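Local coordinates for putative capsular polysaccharide biosynthesis protein (Streptococcus pneumoniae serotype 4, PDB 6EWJ) that acts as a sugar aminotransferase in teichoic acid biosynthesis and uses pyridoxal phosphate as its cofactor, at the interface of chains A and B. Residues are numbered along the deposited sequence; one frame, centred on the assembly and turned at random. Chains: chain A/B, Putative capsular polysaccharide biosynthesis protein.

Contact 1: the interface of chains A and B. Residues chain A 19, 27, 210, 269, 273; chain B 31, 36, 267, 269.
Helix 268-299 of chain A, together with its helix 21-31 and the loops carrying A:Ile19 and A:Ala210, packs against the end of helix 21-31, the loop at B:Ile36 and the start of helix 268-299 in chain B. Because the dimer is two-fold symmetric, A:Ile269 and B:Ile269 are equivalent residues that meet each other. Their CG2 methyls touch at 3.7 Å as the two side chains run past one another in opposite directions. In both, a chi1 of -69° places CG1 anti to the carbonyl carbon and leaves CG2 anti to the backbone N, turned to its twin. On B:Ile269 the CG1 branch ends in CD1, which lies 3.6 Å from CB of A:Ala210. The same CD1 also meets CD1 of A:Leu273 at 3.9 Å, tip to tip. A beta-branched isoleucine suits this place, since its two arms serve different neighbours from one helix position.

A:Leu273 is forked too: its other methyl, CD2, lies 4.1 Å from CD2 of B:Leu31, the two leucines meeting at a slant. CD1 of B:Leu31 reaches on to A:Val27, a lighter contact. A:Ile19, from the loop before helix 21-31, lays CB and CG2 against the carbonyl oxygen O of B:Leu31, each at 3.5 Å, so the last residue of that helix is met at its backbone as well as its side chain.

A:Ala210 offers its methyl to both B:Ile36 and B:Ile269, and its small size lets both come close. Its CB packs 3.7 Å from CD1 of B:Ile36. The carbonyl oxygen O of B:Ile36 lies 3.4 Å from the same CB. B:Ile36 holds CG1 between its backbone N and carbonyl carbon (chi1 57°), and from there the extended arm passes over the alanine. B:Thr267 only grazes the patch. The interlocking aliphatic groups make up an apolar part of the dimer seen in the assembly, as expected for this aminotransferase family, and would favour association of the two subunits.

Contact 2: the interface of chains A and B. Residues chain A 202-203, 208, 210-211; chain B 36-37, 267.
A:Glu211 reaches slantwise across B:Thr37 at the dimer interface of this DegT/DnrJ/EryC1-family aminotransferase, close to the lysine predicted to carry pyridoxal phosphate. The hydroxyl OG1 of B:Thr37 donates a hydrogen bond to the carboxylate oxygen OE2 of A:Glu211 at 2.5 Å. OE2 receives it on its anti lone pair, the one facing away from the other carboxylate oxygen. The glutamate chain is bent at its second torsion (chi2 -75°), which carries the carboxylate round to the threonine. On B:Thr37 the hydroxyl lies anti to the backbone N (chi1 -172°), pointing to the acid, while the methyl CG2 occupies the position between N and the carbonyl carbon and packs 3.9 Å from CB of A:Ala203. Threonine suits this place because it offers a donor on one branch and an apolar surface on the other.

The aliphatic stem of A:Glu211 is used as well. Its CG lies 3.3 Å from CG2 of B:Thr267, a close approach in which the two side chains pass in opposite directions. Here B:Thr267 presents its methyl rather than its hydroxyl.

CB of A:Ala203 sits 3.8 Å from CG1 of B:Ile36, and its own small size lets the isoleucine arm and the threonine methyl come against it together. The same CB lies over one face of the A:His202 ring, towards its rim; the ring's NE2 makes only a loose approach to CG2 of B:Thr37, at 4.2 Å, with the two side chains nearly at right angles.

Within chain A, OG1 of A:Thr208, which lies at the margin of the patch, accepts a hydrogen bond from the backbone N of A:Ala210 at 3.0 Å. This link ties together the chain A loop that presents A:Ala210 and A:Glu211 to chain B.

Contact 1: the interface of chains A and B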
# COMPACT_ATOMS: atom_id res chain seq x y z
N ILE A 19 19.59 -4.22 12.09
CA ILE A 19 18.66 -3.70 13.09
C ILE A 19 19.30 -3.91 14.45
O ILE A 19 19.78 -5.00 14.74
CB ILE A 19 17.30 -4.45 13.04
CG1 ILE A 19 16.71 -4.49 11.62
CG2 ILE A 19 16.33 -3.87 14.05
CD1 ILE A 19 16.37 -3.13 11.01
N VAL A 27 10.33 1.16 18.20
CA VAL A 27 9.11 0.48 17.72
C VAL A 27 8.24 0.10 18.90
O VAL A 27 7.04 0.34 18.86
CB VAL A 27 9.45 -0.74 16.82
CG1 VAL A 27 8.26 -1.67 16.68
CG2 VAL A 27 9.90 -0.26 15.45
N ALA A 210 11.86 -1.86 6.73
CA ALA A 210 11.34 -3.16 6.27
C ALA A 210 10.51 -3.03 4.96
O ALA A 210 10.82 -3.67 3.93
CB ALA A 210 10.54 -3.88 7.34
N ILE A 269 4.97 2.58 13.20
CA ILE A 269 5.79 1.40 13.42
C ILE A 269 7.01 1.48 12.50
O ILE A 269 8.18 1.48 12.97
CB ILE A 269 5.01 0.10 13.21
CG1 ILE A 269 3.97 -0.05 14.32
CG2 ILE A 269 5.94 -1.10 13.22
CD1 ILE A 269 2.93 -1.12 14.07
N LEU A 273 11.39 2.82 12.99
CA LEU A 273 12.59 2.26 12.41
C LEU A 273 13.37 3.32 11.68
O LEU A 273 14.59 3.42 11.86
CB LEU A 273 12.23 1.09 11.48
CG LEU A 273 11.58 -0.16 12.08
CD1 LEU A 273 11.21 -1.12 10.92
CD2 LEU A 273 12.48 -0.83 13.06
N LEU B 31 12.19 -8.39 14.52
CA LEU B 31 13.26 -7.40 14.31
C LEU B 31 14.66 -7.89 14.63
O LEU B 31 15.63 -7.27 14.16
CB LEU B 31 12.96 -6.12 15.07
CG LEU B 31 11.76 -5.32 14.55
CD1 LEU B 31 11.49 -4.12 15.43
CD2 LEU B 31 11.93 -4.89 13.10
N ILE B 36 12.42 -9.25 8.07
CA ILE B 36 11.60 -8.13 8.54
C ILE B 36 10.45 -7.74 7.61
O ILE B 36 9.52 -7.09 8.07
CB ILE B 36 12.43 -6.88 8.96
CG1 ILE B 36 13.33 -6.39 7.78
CG2 ILE B 36 13.26 -7.19 10.19
CD1 ILE B 36 13.95 -5.03 8.04
N THR B 267 4.39 -7.45 5.85
CA THR B 267 5.65 -7.72 6.50
C THR B 267 5.46 -8.62 7.71
O THR B 267 4.40 -8.68 8.30
CB THR B 267 6.33 -6.44 7.01
OG1 THR B 267 5.51 -5.84 8.02
CG2 THR B 267 6.59 -5.40 5.92
N ILE B 269 6.73 -7.95 10.47
CA ILE B 269 6.49 -7.00 11.58
C ILE B 269 5.00 -6.98 11.86
O ILE B 269 4.55 -7.24 12.99
CB ILE B 269 7.04 -5.60 11.27
CG1 ILE B 269 8.54 -5.64 11.23
CG2 ILE B 269 6.55 -4.60 12.29
CD1 ILE B 269 9.21 -4.42 10.63

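Contact 2: the interface of chains A and B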
# COMPACT_ATOMS: atom_id res chain seq x y z
N HIS A 202 12.95 -0.24 1.61
CA HIS A 202 12.74 -1.69 1.63
C HIS A 202 13.79 -2.41 2.47
O HIS A 202 14.94 -1.87 2.65
CB HIS A 202 12.72 -2.21 0.18
CG HIS A 202 12.45 -3.67 0.08
ND1 HIS A 202 13.45 -4.62 0.01
CD2 HIS A 202 11.29 -4.36 0.03
CE1 HIS A 202 12.92 -5.83 -0.07
NE2 HIS A 202 11.60 -5.70 -0.03
N ALA A 203 13.43 -3.57 3.03
CA ALA A 203 14.33 -4.40 3.88
C ALA A 203 15.80 -4.50 3.45
O ALA A 203 16.68 -4.61 4.29
CB ALA A 203 13.77 -5.81 4.04
N THR A 208 16.40 1.36 6.09
CA THR A 208 15.28 0.47 6.00
C THR A 208 14.21 0.73 7.04
O THR A 208 14.47 1.02 8.21
CB THR A 208 15.70 -1.02 6.02
OG1 THR A 208 14.59 -1.80 5.57
CG2 THR A 208 16.14 -1.48 7.36
N ALA A 210 11.86 -1.86 6.73
CA ALA A 210 11.34 -3.16 6.27
C ALA A 210 10.51 -3.03 4.96
O ALA A 210 10.82 -3.67 3.93
CB ALA A 210 10.54 -3.88 7.34
N GLU A 211 9.44 -2.25 5.00
CA GLU A 211 8.80 -1.75 3.79
C GLU A 211 8.57 -0.25 4.01
O GLU A 211 8.13 0.18 5.07
CB GLU A 211 7.47 -2.47 3.48
CG GLU A 211 7.60 -3.96 3.14
CD GLU A 211 8.16 -4.26 1.75
OE1 GLU A 211 8.32 -3.32 0.93
OE2 GLU A 211 8.44 -5.44 1.47
N ILE B 36 12.42 -9.25 8.07
CA ILE B 36 11.60 -8.13 8.54
C ILE B 36 10.45 -7.74 7.61
O ILE B 36 9.52 -7.09 8.07
CB ILE B 36 12.43 -6.88 8.96
CG1 ILE B 36 13.33 -6.39 7.78
CG2 ILE B 36 13.26 -7.19 10.19
CD1 ILE B 36 13.95 -5.03 8.04
N THR B 37 10.56 -8.04 6.33
CA THR B 37 9.42 -7.93 5.44
C THR B 37 8.76 -9.32 5.38
O THR B 37 8.84 -10.06 6.36
CB THR B 37 9.77 -7.30 4.05
OG1 THR B 37 8.56 -7.06 3.32
CG2 THR B 37 10.73 -8.14 3.24
N THR B 267 4.39 -7.45 5.85
CA THR B 267 5.65 -7.72 6.50
C THR B 267 5.46 -8.62 7.71
O THR B 267 4.40 -8.68 8.30
CB THR B 267 6.33 -6.44 7.01
OG1 THR B 267 5.51 -5.84 8.02
CG2 THR B 267 6.59 -5.40 5.92

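Contact 1 and contact 2 adjoin, with the centres of their C-alpha atoms about 6 Å apart, and share A:Ala210, B:Ile36 and B:Thr267. Aliphatic packing in contact 1 thus passes into the more polar contact 2 across one continuous surface. Contact 2 is nearer the predicted active-site A:Lys205, its centre about 8 Å away against about 12 Å for contact 1. Through the shared residues, the helix packing may be coupled to the loop around that lysine, so dimer formation could support the shape of the active site. Two-fold symmetry repeats the pair with the chains exchanged.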